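Local coordinates for protein exotoxin type A (Streptococcus pyogenes phage T12, PDB 1FNU) that probably acts as a superantigen exotoxin of the staphylococcal/streptococcal toxin family, known as the scarlet fever toxin, and probably contributes to bacterial virulence, at residues A[8-12]-A[183-189]; A[43-48]-A[59-65]; A[111-117]-A[209-214]. One frame throughout, in Å; residues are numbered along the deposited sequence.

Contact 1: A[8-12]-A[183-189]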
loop_
_atom_site.group_PDB
_atom_site.type_symbol
_atom_site.label_atom_id
_atom_site.label_comp_id
_atom_site.label_asym_id
_atom_site.label_seq_id
_atom_site.Cartn_x
_atom_site.Cartn_y
_atom_site.Cartn_z
ATOM N N GLN A 8 -28.212 6.992 -16.572
ATOM C CA GLN A 8 -26.924 6.303 -16.658
ATOM C C GLN A 8 -25.751 7.241 -16.424
ATOM O O GLN A 8 -24.670 6.776 -16.168
ATOM C CB GLN A 8 -26.741 5.635 -18.040
ATOM C CG GLN A 8 -27.702 4.447 -18.296
ATOM C CD GLN A 8 -27.574 3.741 -19.674
ATOM O OE1 GLN A 8 -28.259 2.733 -19.913
ATOM N NE2 GLN A 8 -26.733 4.266 -20.569
ATOM N N LEU A 9 -25.950 8.550 -16.557
ATOM C CA LEU A 9 -24.898 9.516 -16.330
ATOM C C LEU A 9 -24.667 9.820 -14.852
ATOM O O LEU A 9 -25.582 9.902 -14.061
ATOM C CB LEU A 9 -25.201 10.809 -17.105
ATOM C CG LEU A 9 -25.295 10.501 -18.635
ATOM C CD1 LEU A 9 -25.945 11.632 -19.423
ATOM C CD2 LEU A 9 -23.888 10.153 -19.167
ATOM N N HIS A 10 -23.403 9.955 -14.497
ATOM C CA HIS A 10 -22.993 10.279 -13.119
ATOM C C HIS A 10 -23.159 11.786 -12.920
ATOM O O HIS A 10 -22.690 12.584 -13.725
ATOM C CB HIS A 10 -21.513 9.882 -12.902
ATOM C CG HIS A 10 -21.243 8.411 -12.996
ATOM N ND1 HIS A 10 -19.977 7.902 -13.205
ATOM C CD2 HIS A 10 -22.038 7.335 -12.767
ATOM C CE1 HIS A 10 -19.999 6.578 -13.100
ATOM N NE2 HIS A 10 -21.237 6.208 -12.832
ATOM N N ARG A 11 -23.831 12.168 -11.838
ATOM C CA ARG A 11 -24.065 13.582 -11.529
ATOM C C ARG A 11 -22.853 14.072 -10.765
ATOM O O ARG A 11 -22.463 13.452 -9.746
ATOM C CB ARG A 11 -25.351 13.729 -10.671
ATOM C CG ARG A 11 -26.778 13.426 -11.391
ATOM C CD ARG A 11 -27.958 13.307 -10.315
ATOM N NE ARG A 11 -27.693 14.406 -9.376
ATOM C CZ ARG A 11 -28.078 14.525 -8.094
ATOM N NH1 ARG A 11 -28.810 13.605 -7.454
ATOM N NH2 ARG A 11 -27.621 15.577 -7.430
ATOM N N SER A 12 -22.238 15.149 -11.244
ATOM C CA SER A 12 -21.031 15.714 -10.579
ATOM C C SER A 12 -21.275 16.241 -9.155
ATOM O O SER A 12 -20.365 16.251 -8.339
ATOM C CB SER A 12 -20.432 16.894 -11.379
ATOM O OG SER A 12 -21.277 18.061 -11.329
ATOM N N TRP A 183 -18.692 5.915 -25.636
ATOM C CA TRP A 183 -18.626 7.175 -24.966
ATOM C C TRP A 183 -18.022 7.001 -23.603
ATOM O O TRP A 183 -17.909 5.863 -23.144
ATOM C CB TRP A 183 -20.026 7.827 -24.892
ATOM C CG TRP A 183 -21.031 6.965 -24.292
ATOM C CD1 TRP A 183 -21.898 6.118 -24.926
ATOM C CD2 TRP A 183 -21.291 6.832 -22.890
ATOM N NE1 TRP A 183 -22.695 5.469 -23.997
ATOM C CE2 TRP A 183 -22.336 5.891 -22.740
ATOM C CE3 TRP A 183 -20.740 7.425 -21.735
ATOM C CZ2 TRP A 183 -22.847 5.519 -21.472
ATOM C CZ3 TRP A 183 -21.257 7.050 -20.463
ATOM C CH2 TRP A 183 -22.296 6.110 -20.350
ATOM N N PHE A 184 -17.553 8.114 -23.027
ATOM C CA PHE A 184 -16.943 8.110 -21.690
ATOM C C PHE A 184 -17.703 9.146 -20.831
ATOM O O PHE A 184 -17.969 10.263 -21.301
ATOM C CB PHE A 184 -15.468 8.572 -21.724
ATOM C CG PHE A 184 -14.561 7.765 -22.613
ATOM C CD1 PHE A 184 -14.685 6.420 -22.722
ATOM C CD2 PHE A 184 -13.539 8.398 -23.309
ATOM C CE1 PHE A 184 -13.799 5.701 -23.535
ATOM C CE2 PHE A 184 -12.645 7.640 -24.123
ATOM C CZ PHE A 184 -12.807 6.325 -24.208
ATOM N N ASP A 185 -18.039 8.768 -19.588
ATOM C CA ASP A 185 -18.675 9.666 -18.609
ATOM C C ASP A 185 -17.624 10.664 -18.053
ATOM O O ASP A 185 -16.584 10.234 -17.534
ATOM C CB ASP A 185 -19.224 8.847 -17.454
ATOM C CG ASP A 185 -20.243 9.592 -16.694
ATOM O OD1 ASP A 185 -20.036 10.835 -16.576
ATOM O OD2 ASP A 185 -21.220 8.967 -16.228
ATOM N N PHE A 186 -17.850 11.967 -18.189
ATOM C CA PHE A 186 -16.912 12.938 -17.655
ATOM C C PHE A 186 -16.825 12.877 -16.131
ATOM O O PHE A 186 -15.895 13.403 -15.558
ATOM C CB PHE A 186 -17.245 14.381 -18.051
ATOM C CG PHE A 186 -16.922 14.746 -19.505
ATOM C CD1 PHE A 186 -16.105 13.950 -20.291
ATOM C CD2 PHE A 186 -17.342 15.967 -20.025
ATOM C CE1 PHE A 186 -15.684 14.335 -21.563
ATOM C CE2 PHE A 186 -16.923 16.393 -21.333
ATOM C CZ PHE A 186 -16.082 15.554 -22.102
ATOM N N PHE A 187 -17.793 12.234 -15.495
ATOM C CA PHE A 187 -17.831 12.185 -14.048
ATOM C C PHE A 187 -17.795 10.786 -13.451
ATOM O O PHE A 187 -18.412 9.859 -13.959
ATOM C CB PHE A 187 -19.088 12.950 -13.542
ATOM C CG PHE A 187 -19.101 14.388 -13.930
ATOM C CD1 PHE A 187 -18.170 15.274 -13.407
ATOM C CD2 PHE A 187 -19.986 14.856 -14.860
ATOM C CE1 PHE A 187 -18.098 16.647 -13.822
ATOM C CE2 PHE A 187 -19.935 16.246 -15.298
ATOM C CZ PHE A 187 -18.990 17.120 -14.779
ATOM N N PRO A 188 -17.067 10.629 -12.317
ATOM C CA PRO A 188 -16.910 9.381 -11.589
ATOM C C PRO A 188 -18.123 9.096 -10.695
ATOM O O PRO A 188 -18.994 9.959 -10.541
ATOM C CB PRO A 188 -15.679 9.679 -10.706
ATOM C CG PRO A 188 -15.961 11.075 -10.262
ATOM C CD PRO A 188 -16.227 11.681 -11.686
ATOM N N GLU A 189 -18.143 7.901 -10.068
ATOM C CA GLU A 189 -19.160 7.590 -9.061
ATOM C C GLU A 189 -18.839 8.549 -7.851
ATOM O O GLU A 189 -17.737 9.153 -7.779
ATOM C CB GLU A 189 -19.147 6.114 -8.629
ATOM C CG GLU A 189 -17.847 5.583 -8.193
ATOM C CD GLU A 189 -17.968 4.191 -7.618
ATOM O OE1 GLU A 189 -18.974 3.466 -7.894
ATOM O OE2 GLU A 189 -17.032 3.840 -6.867
HETATM O O HOH W 1 -21.938 6.383 -16.417
HETATM O O HOH W 2 -22.192 12.742 -16.575
HETATM O O HOH W 3 -21.505 10.775 -9.124
#
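His10 and Asp185 form the centre of a polar contact that fastens the N-terminal segment 8-12, which has no regular structure, to the end of strand 182-185 and the loop after it. The backbone N of His10 gives its hydrogen to OD2 of Asp185 at 3.0 Å, on the syn side of the carboxylate. From ND1 the same histidine makes a second bond, to O of Phe187, only 2.6 Å long; that oxygen lies 7° out of the ring plane. This bond implies a hydrogen on ND1 and fixes the ring's rotation. With CG of His10 anti to its own carbonyl carbon (chi1 -65°), the imidazole swings in toward Phe187, its faces between OD2 of Asp185 and CA of Glu189.

The other carboxylate oxygen turns back on its own chain: OD1 of Asp185 accepts from N of Phe187 at 2.9 Å, from above the carboxylate plane, an Asx turn that bends the chain as it leaves the edge strand of the beta-grasp domain's five-stranded sheet. A water donates to OD2 of Asp185 at 2.7 Å and also to O of Gln8, tying in the backbone before His10. Further along, CB of Ser12 sits over a face of the Phe187 ring in a CH-pi contact, 3.5 Å from the centroid, while its OG bonds to O of Tyr167. At the other end the contact is apolar: CD2 of Leu9 lies obliquely to the Trp183 ring, 4.3 Å from CZ3 of Trp183, and the indole NE1 is held by O of Gln2.

Contact 2: A[43-48]-A[59-65]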
loop_
_atom_site.group_PDB
_atom_site.type_symbol
_atom_site.label_atom_id
_atom_site.label_comp_id
_atom_site.label_asym_id
_atom_site.label_seq_id
_atom_site.Cartn_x
_atom_site.Cartn_y
_atom_site.Cartn_z
ATOM N N SER A 43 0.971 -9.856 -16.129
ATOM C CA SER A 43 0.934 -10.115 -17.569
ATOM C C SER A 43 0.213 -9.070 -18.452
ATOM O O SER A 43 0.468 -9.012 -19.663
ATOM C CB SER A 43 0.291 -11.488 -17.802
ATOM O OG SER A 43 1.037 -12.457 -17.115
ATOM N N HIS A 44 -0.661 -8.235 -17.877
ATOM C CA HIS A 44 -1.409 -7.332 -18.753
ATOM C C HIS A 44 -0.901 -5.920 -18.778
ATOM O O HIS A 44 -1.558 -5.040 -19.307
ATOM C CB HIS A 44 -2.892 -7.297 -18.390
ATOM C CG HIS A 44 -3.173 -6.836 -16.980
ATOM N ND1 HIS A 44 -3.370 -7.697 -15.940
ATOM C CD2 HIS A 44 -3.188 -5.599 -16.436
ATOM C CE1 HIS A 44 -3.497 -7.019 -14.808
ATOM N NE2 HIS A 44 -3.388 -5.738 -15.085
ATOM N N ASP A 45 0.254 -5.715 -18.167
ATOM C CA ASP A 45 0.835 -4.411 -18.163
ATOM C C ASP A 45 2.184 -4.402 -18.841
ATOM O O ASP A 45 2.732 -5.474 -19.126
ATOM C CB ASP A 45 0.944 -3.837 -16.698
ATOM C CG ASP A 45 2.000 -4.555 -15.777
ATOM O OD1 ASP A 45 3.224 -4.660 -16.085
ATOM O OD2 ASP A 45 1.616 -4.975 -14.640
ATOM N N LEU A 46 2.684 -3.178 -19.143
ATOM C CA LEU A 46 4.064 -3.003 -19.675
ATOM C C LEU A 46 4.637 -1.740 -18.920
ATOM O O LEU A 46 3.921 -0.788 -18.682
ATOM C CB LEU A 46 4.107 -2.795 -21.224
ATOM C CG LEU A 46 3.664 -3.983 -22.152
ATOM C CD1 LEU A 46 3.442 -3.444 -23.605
ATOM C CD2 LEU A 46 4.757 -5.138 -21.995
ATOM N N ILE A 47 5.914 -1.800 -18.551
ATOM C CA ILE A 47 6.655 -0.793 -17.800
ATOM C C ILE A 47 7.674 -0.263 -18.748
ATOM O O ILE A 47 8.277 -1.034 -19.518
ATOM C CB ILE A 47 7.377 -1.465 -16.622
ATOM C CG1 ILE A 47 6.323 -2.029 -15.681
ATOM C CG2 ILE A 47 8.340 -0.524 -15.934
ATOM C CD1 ILE A 47 6.976 -2.696 -14.484
ATOM N N TYR A 48 7.855 1.046 -18.703
ATOM C CA TYR A 48 8.752 1.776 -19.601
ATOM C C TYR A 48 9.712 2.609 -18.794
ATOM O O TYR A 48 9.357 3.219 -17.780
ATOM C CB TYR A 48 7.995 2.680 -20.609
ATOM C CG TYR A 48 7.168 1.939 -21.683
ATOM C CD1 TYR A 48 5.958 1.284 -21.354
ATOM C CD2 TYR A 48 7.635 1.828 -23.003
ATOM C CE1 TYR A 48 5.241 0.535 -22.332
ATOM C CE2 TYR A 48 6.928 1.086 -23.974
ATOM C CZ TYR A 48 5.751 0.444 -23.645
ATOM O OH TYR A 48 5.118 -0.305 -24.629
ATOM N N LYS A 59 4.191 2.941 -15.879
ATOM C CA LYS A 59 3.528 1.671 -16.173
ATOM C C LYS A 59 2.162 1.904 -16.843
ATOM O O LYS A 59 1.418 2.804 -16.459
ATOM C CB LYS A 59 3.275 0.840 -14.885
ATOM C CG LYS A 59 2.614 -0.470 -15.189
ATOM C CD LYS A 59 2.097 -1.148 -13.890
ATOM C CE LYS A 59 0.741 -0.602 -13.412
ATOM N NZ LYS A 59 0.137 -1.500 -12.419
ATOM N N THR A 60 1.886 1.135 -17.913
ATOM C CA THR A 60 0.564 1.133 -18.540
ATOM C C THR A 60 -0.099 -0.217 -18.474
ATOM O O THR A 60 0.540 -1.268 -18.773
ATOM C CB THR A 60 0.520 1.560 -20.005
ATOM O OG1 THR A 60 -0.824 1.412 -20.441
ATOM C CG2 THR A 60 1.490 0.670 -20.929
ATOM N N GLU A 61 -1.381 -0.202 -18.075
ATOM C CA GLU A 61 -2.151 -1.395 -17.961
ATOM C C GLU A 61 -3.046 -1.434 -19.142
ATOM O O GLU A 61 -3.857 -0.559 -19.299
ATOM C CB GLU A 61 -3.028 -1.436 -16.684
ATOM C CG GLU A 61 -2.274 -1.856 -15.450
ATOM C CD GLU A 61 -3.193 -1.816 -14.209
ATOM O OE1 GLU A 61 -4.295 -2.514 -14.279
ATOM O OE2 GLU A 61 -2.745 -1.080 -13.242
ATOM N N LEU A 62 -2.931 -2.518 -19.912
ATOM C CA LEU A 62 -3.728 -2.721 -21.098
ATOM C C LEU A 62 -4.903 -3.669 -20.813
ATOM O O LEU A 62 -5.166 -4.068 -19.705
ATOM C CB LEU A 62 -2.807 -3.218 -22.234
ATOM C CG LEU A 62 -1.811 -2.066 -22.512
ATOM C CD1 LEU A 62 -0.454 -2.569 -22.940
ATOM C CD2 LEU A 62 -2.429 -1.081 -23.557
ATOM N N LYS A 63 -5.626 -4.001 -21.855
ATOM C CA LYS A 63 -6.793 -4.812 -21.751
ATOM C C LYS A 63 -6.647 -6.122 -21.067
ATOM O O LYS A 63 -7.418 -6.465 -20.194
ATOM C CB LYS A 63 -7.369 -5.038 -23.138
ATOM C CG LYS A 63 -8.628 -5.850 -23.102
ATOM C CD LYS A 63 -9.147 -6.041 -24.527
ATOM C CE LYS A 63 -10.109 -7.161 -24.496
ATOM N NZ LYS A 63 -11.203 -6.788 -25.499
ATOM N N ASN A 64 -5.617 -6.819 -21.478
ATOM C CA ASN A 64 -5.288 -8.156 -21.016
ATOM C C ASN A 64 -3.908 -8.581 -21.477
ATOM O O ASN A 64 -3.179 -7.808 -22.085
ATOM C CB ASN A 64 -6.280 -9.186 -21.540
ATOM C CG ASN A 64 -6.471 -9.126 -23.058
ATOM O OD1 ASN A 64 -5.523 -8.885 -23.825
ATOM N ND2 ASN A 64 -7.691 -9.382 -23.499
ATOM N N GLN A 65 -3.563 -9.825 -21.120
ATOM C CA GLN A 65 -2.286 -10.403 -21.442
ATOM C C GLN A 65 -1.985 -10.336 -22.930
ATOM O O GLN A 65 -0.905 -9.957 -23.295
ATOM C CB GLN A 65 -2.214 -11.849 -20.963
ATOM C CG GLN A 65 -1.170 -12.720 -21.723
ATOM C CD GLN A 65 -1.395 -14.139 -21.355
ATOM O OE1 GLN A 65 -2.550 -14.618 -21.300
ATOM N NE2 GLN A 65 -0.318 -14.832 -21.062
HETATM O O HOH W 4 -0.142 -3.972 -13.303
#
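Asp45 has CG wedged between its backbone N and carbonyl carbon (chi1 70°), while Lys59 starts with CG anti to N and then bends at chi3 (81°); together these turns lay the lysine chain across the aspartate at about a right angle. CD of Lys59 approaches CG of Asp45 to 3.9 Å, but NZ of Lys59 stays 4.4 Å from OD2 of Asp45, beyond a salt bridge. Both carboxylate oxygens of Asp45 accept from the chain, at N of Leu41 and N of Leu42. The ammonium makes its salt bridge with Glu61, NZ of Lys59 to OE2 of Glu61 at 3.0 Å, meeting that oxygen from above the carboxylate plane, and bonds to O of Tyr88 as well. The other oxygen of Glu61, OE1, lies at the edge of the His44 ring and takes only a weak bond from NE2 of His44, at 3.4 Å; the two side chains lie side by side, pointing the same way, with ring and carboxylate planes 55° apart.

On the face carrying Leu46 and Thr60 the contacts turn apolar. CD1 of Leu46 reaches CD1 of Leu62 at 4.0 Å, and CG2 of Thr60 meets CE1 of Tyr48 obliquely. Helix 65-72, which follows directly, packs Ala68 and Phe71 on Leu46.

Along the backbone, Leu46 and Thr60 exchange two bonds, N to O and O to N, each 2.9 Å, and N of Leu62 adds a third to O of His44. Asp45–Glu61 and Ile47–Lys59 flank them as non-hydrogen-bonded pairs. This is an antiparallel beta hairpin, strands 45-48 and 57-61, of the OB-fold barrel.

Contact 3: A[111-117]-A[209-214]. Unlike the reference sequence in segment 209-214: Asn209 (reference Ser), Lys210 (reference Asn).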
loop_
_atom_site.group_PDB
_atom_site.type_symbol
_atom_site.label_atom_id
_atom_site.label_comp_id
_atom_site.label_asym_id
_atom_site.label_seq_id
_atom_site.Cartn_x
_atom_site.Cartn_y
_atom_site.Cartn_z
ATOM N N LEU A 111 1.941 11.847 -39.028
ATOM C CA LEU A 111 1.328 12.692 -40.036
ATOM C C LEU A 111 2.157 13.964 -40.236
ATOM O O LEU A 111 2.549 14.618 -39.234
ATOM C CB LEU A 111 -0.077 13.095 -39.572
ATOM C CG LEU A 111 -1.297 12.188 -39.684
ATOM C CD1 LEU A 111 -2.423 12.819 -38.846
ATOM C CD2 LEU A 111 -1.673 11.969 -41.143
ATOM N N GLU A 112 2.408 14.331 -41.505
ATOM C CA GLU A 112 3.175 15.567 -41.776
ATOM C C GLU A 112 2.551 16.769 -41.045
ATOM O O GLU A 112 3.212 17.487 -40.300
ATOM C CB GLU A 112 3.233 15.897 -43.295
ATOM C CG GLU A 112 4.020 14.915 -44.224
ATOM C CD GLU A 112 5.530 14.657 -43.838
ATOM O OE1 GLU A 112 6.279 15.622 -43.531
ATOM O OE2 GLU A 112 5.958 13.472 -43.889
ATOM N N ILE A 113 1.268 16.996 -41.273
ATOM C CA ILE A 113 0.608 18.133 -40.631
ATOM C C ILE A 113 -0.430 17.576 -39.656
ATOM O O ILE A 113 -1.146 16.638 -40.001
ATOM C CB ILE A 113 -0.199 18.953 -41.656
ATOM C CG1 ILE A 113 0.502 18.956 -43.014
ATOM C CG2 ILE A 113 -0.400 20.386 -41.114
ATOM C CD1 ILE A 113 -0.392 19.473 -44.181
ATOM N N PRO A 114 -0.565 18.166 -38.455
ATOM C CA PRO A 114 -1.553 17.690 -37.473
ATOM C C PRO A 114 -2.967 17.567 -38.074
ATOM O O PRO A 114 -3.390 18.432 -38.839
ATOM C CB PRO A 114 -1.483 18.775 -36.383
ATOM C CG PRO A 114 -0.042 19.121 -36.358
ATOM C CD PRO A 114 0.219 19.283 -37.887
ATOM N N LYS A 115 -3.693 16.504 -37.738
ATOM C CA LYS A 115 -5.037 16.354 -38.247
ATOM C C LYS A 115 -5.810 17.253 -37.296
ATOM O O LYS A 115 -5.545 17.270 -36.094
ATOM C CB LYS A 115 -5.495 14.883 -38.156
ATOM C CG LYS A 115 -6.511 14.463 -39.208
ATOM C CD LYS A 115 -7.855 15.149 -38.979
ATOM C CE LYS A 115 -8.542 15.633 -40.272
ATOM N NZ LYS A 115 -9.299 14.692 -41.137
ATOM N N LYS A 116 -6.682 18.083 -37.831
ATOM C CA LYS A 116 -7.441 18.956 -36.974
ATOM C C LYS A 116 -8.809 18.315 -36.856
ATOM O O LYS A 116 -9.413 17.923 -37.842
ATOM C CB LYS A 116 -7.514 20.409 -37.536
ATOM C CG LYS A 116 -6.232 21.271 -37.254
ATOM C CD LYS A 116 -6.417 22.833 -37.285
ATOM C CE LYS A 116 -6.572 23.439 -38.720
ATOM N NZ LYS A 116 -6.993 24.929 -38.740
ATOM N N ILE A 117 -9.310 18.166 -35.641
ATOM C CA ILE A 117 -10.624 17.557 -35.525
ATOM C C ILE A 117 -11.576 18.515 -34.831
ATOM O O ILE A 117 -11.307 19.014 -33.720
ATOM C CB ILE A 117 -10.524 16.213 -34.770
ATOM C CG1 ILE A 117 -9.469 15.326 -35.468
ATOM C CG2 ILE A 117 -11.879 15.563 -34.678
ATOM C CD1 ILE A 117 -9.306 13.989 -34.812
ATOM N N ASN A 209 -7.925 9.032 -36.987
ATOM C CA ASN A 209 -8.322 10.404 -36.793
ATOM C C ASN A 209 -8.850 11.182 -37.981
ATOM O O ASN A 209 -9.408 12.257 -37.772
ATOM C CB ASN A 209 -7.204 11.202 -36.175
ATOM C CG ASN A 209 -5.989 11.102 -36.939
ATOM O OD1 ASN A 209 -5.793 10.126 -37.591
ATOM N ND2 ASN A 209 -5.119 12.087 -36.850
ATOM N N LYS A 210 -8.705 10.663 -39.205
ATOM C CA LYS A 210 -9.183 11.396 -40.371
ATOM C C LYS A 210 -10.668 11.172 -40.431
ATOM O O LYS A 210 -11.409 12.068 -40.798
ATOM C CB LYS A 210 -8.580 10.854 -41.701
ATOM C CG LYS A 210 -8.725 11.832 -42.938
ATOM C CD LYS A 210 -7.805 13.037 -42.718
ATOM C CE LYS A 210 -6.298 12.568 -42.584
ATOM N NZ LYS A 210 -5.221 13.537 -42.016
ATOM N N THR A 211 -11.122 9.990 -40.066
ATOM C CA THR A 211 -12.557 9.722 -40.165
ATOM C C THR A 211 -13.396 9.462 -38.919
ATOM O O THR A 211 -14.471 8.840 -39.001
ATOM C CB THR A 211 -12.822 8.553 -41.101
ATOM O OG1 THR A 211 -12.399 7.326 -40.476
ATOM C CG2 THR A 211 -12.088 8.788 -42.421
ATOM N N SER A 212 -12.964 9.964 -37.776
ATOM C CA SER A 212 -13.754 9.748 -36.568
ATOM C C SER A 212 -14.291 11.107 -36.080
ATOM O O SER A 212 -13.619 12.114 -36.174
ATOM C CB SER A 212 -12.863 9.085 -35.506
ATOM O OG SER A 212 -12.435 7.797 -35.894
ATOM N N GLN A 213 -15.521 11.148 -35.594
ATOM C CA GLN A 213 -16.071 12.419 -35.078
ATOM C C GLN A 213 -16.234 12.480 -33.522
ATOM O O GLN A 213 -16.596 11.477 -32.878
ATOM C CB GLN A 213 -17.411 12.682 -35.732
ATOM C CG GLN A 213 -17.295 13.505 -36.958
ATOM C CD GLN A 213 -18.580 13.420 -37.760
ATOM O OE1 GLN A 213 -18.611 12.857 -38.887
ATOM N NE2 GLN A 213 -19.679 13.932 -37.169
ATOM N N ILE A 214 -15.974 13.664 -32.956
ATOM C CA ILE A 214 -16.083 13.835 -31.502
ATOM C C ILE A 214 -17.244 14.737 -31.229
ATOM O O ILE A 214 -17.370 15.802 -31.820
ATOM C CB ILE A 214 -14.865 14.517 -30.912
ATOM C CG1 ILE A 214 -13.573 13.756 -31.299
ATOM C CG2 ILE A 214 -15.052 14.577 -29.417
ATOM C CD1 ILE A 214 -12.232 14.558 -31.036
#
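Lys115 and Lys210 bring their CA atoms to 6.8 Å, and Ile117 and Gln213 theirs to 7.5 Å, where segment 111-117, part of strand 110-123, passes the loop that leads into strand 212-219. Both strands belong to the mixed sheet of the beta-grasp domain, as parallel neighbours. Within these segments the join is made largely by side chains. Lys115 and Ile117 pair through their backbones with strand 126-135, and Gln213 with Ile175; the backbone link of strand 212-219 to strand 110-123 comes at Ile214 with Lys120.

The side chains of Lys115 and Asn209 slide past each other, and those of Leu111 and Asn209 approach from opposite directions. As modelled, Lys210 bends at chi2 and chi3 (70° and 60°) toward Leu111, NZ of Lys210 near CD2 of Leu111. The Lys115 and Lys210 side chains cross obliquely, but their ends are too close in the model to be relied on.

Deeper in, CD1 of Ile117 packs on CB of Asn209 at 3.7 Å. The Ile117 and Ile214 side chains cross at about a right angle, CG2 of Ile117 meeting CD1 of Ile214 at 3.8 Å.

Overall arrangement
The three contacts lie well apart, with centres 25 to 27 Å from one another. Contact 2 belongs to the OB-fold domain; contacts 1 and 3 both reach the five-stranded beta-grasp sheet, contact 1 at edge strand 182-185 and contact 3 at strands 110-123 and 212-219, their nearest atoms about 7 Å apart. Along the chain, contact 2 is nested within the loop that contact 1 closes and is complete before contact 3 opens, while contacts 1 and 3 alternate. Contact 1 thus brings the N-terminal segment back onto the C-terminal domain. Contacts 1 and 2 also meet across the subunit interface: Glu189 OE2 of one chain bonds to His44 ND1 of the second subunit.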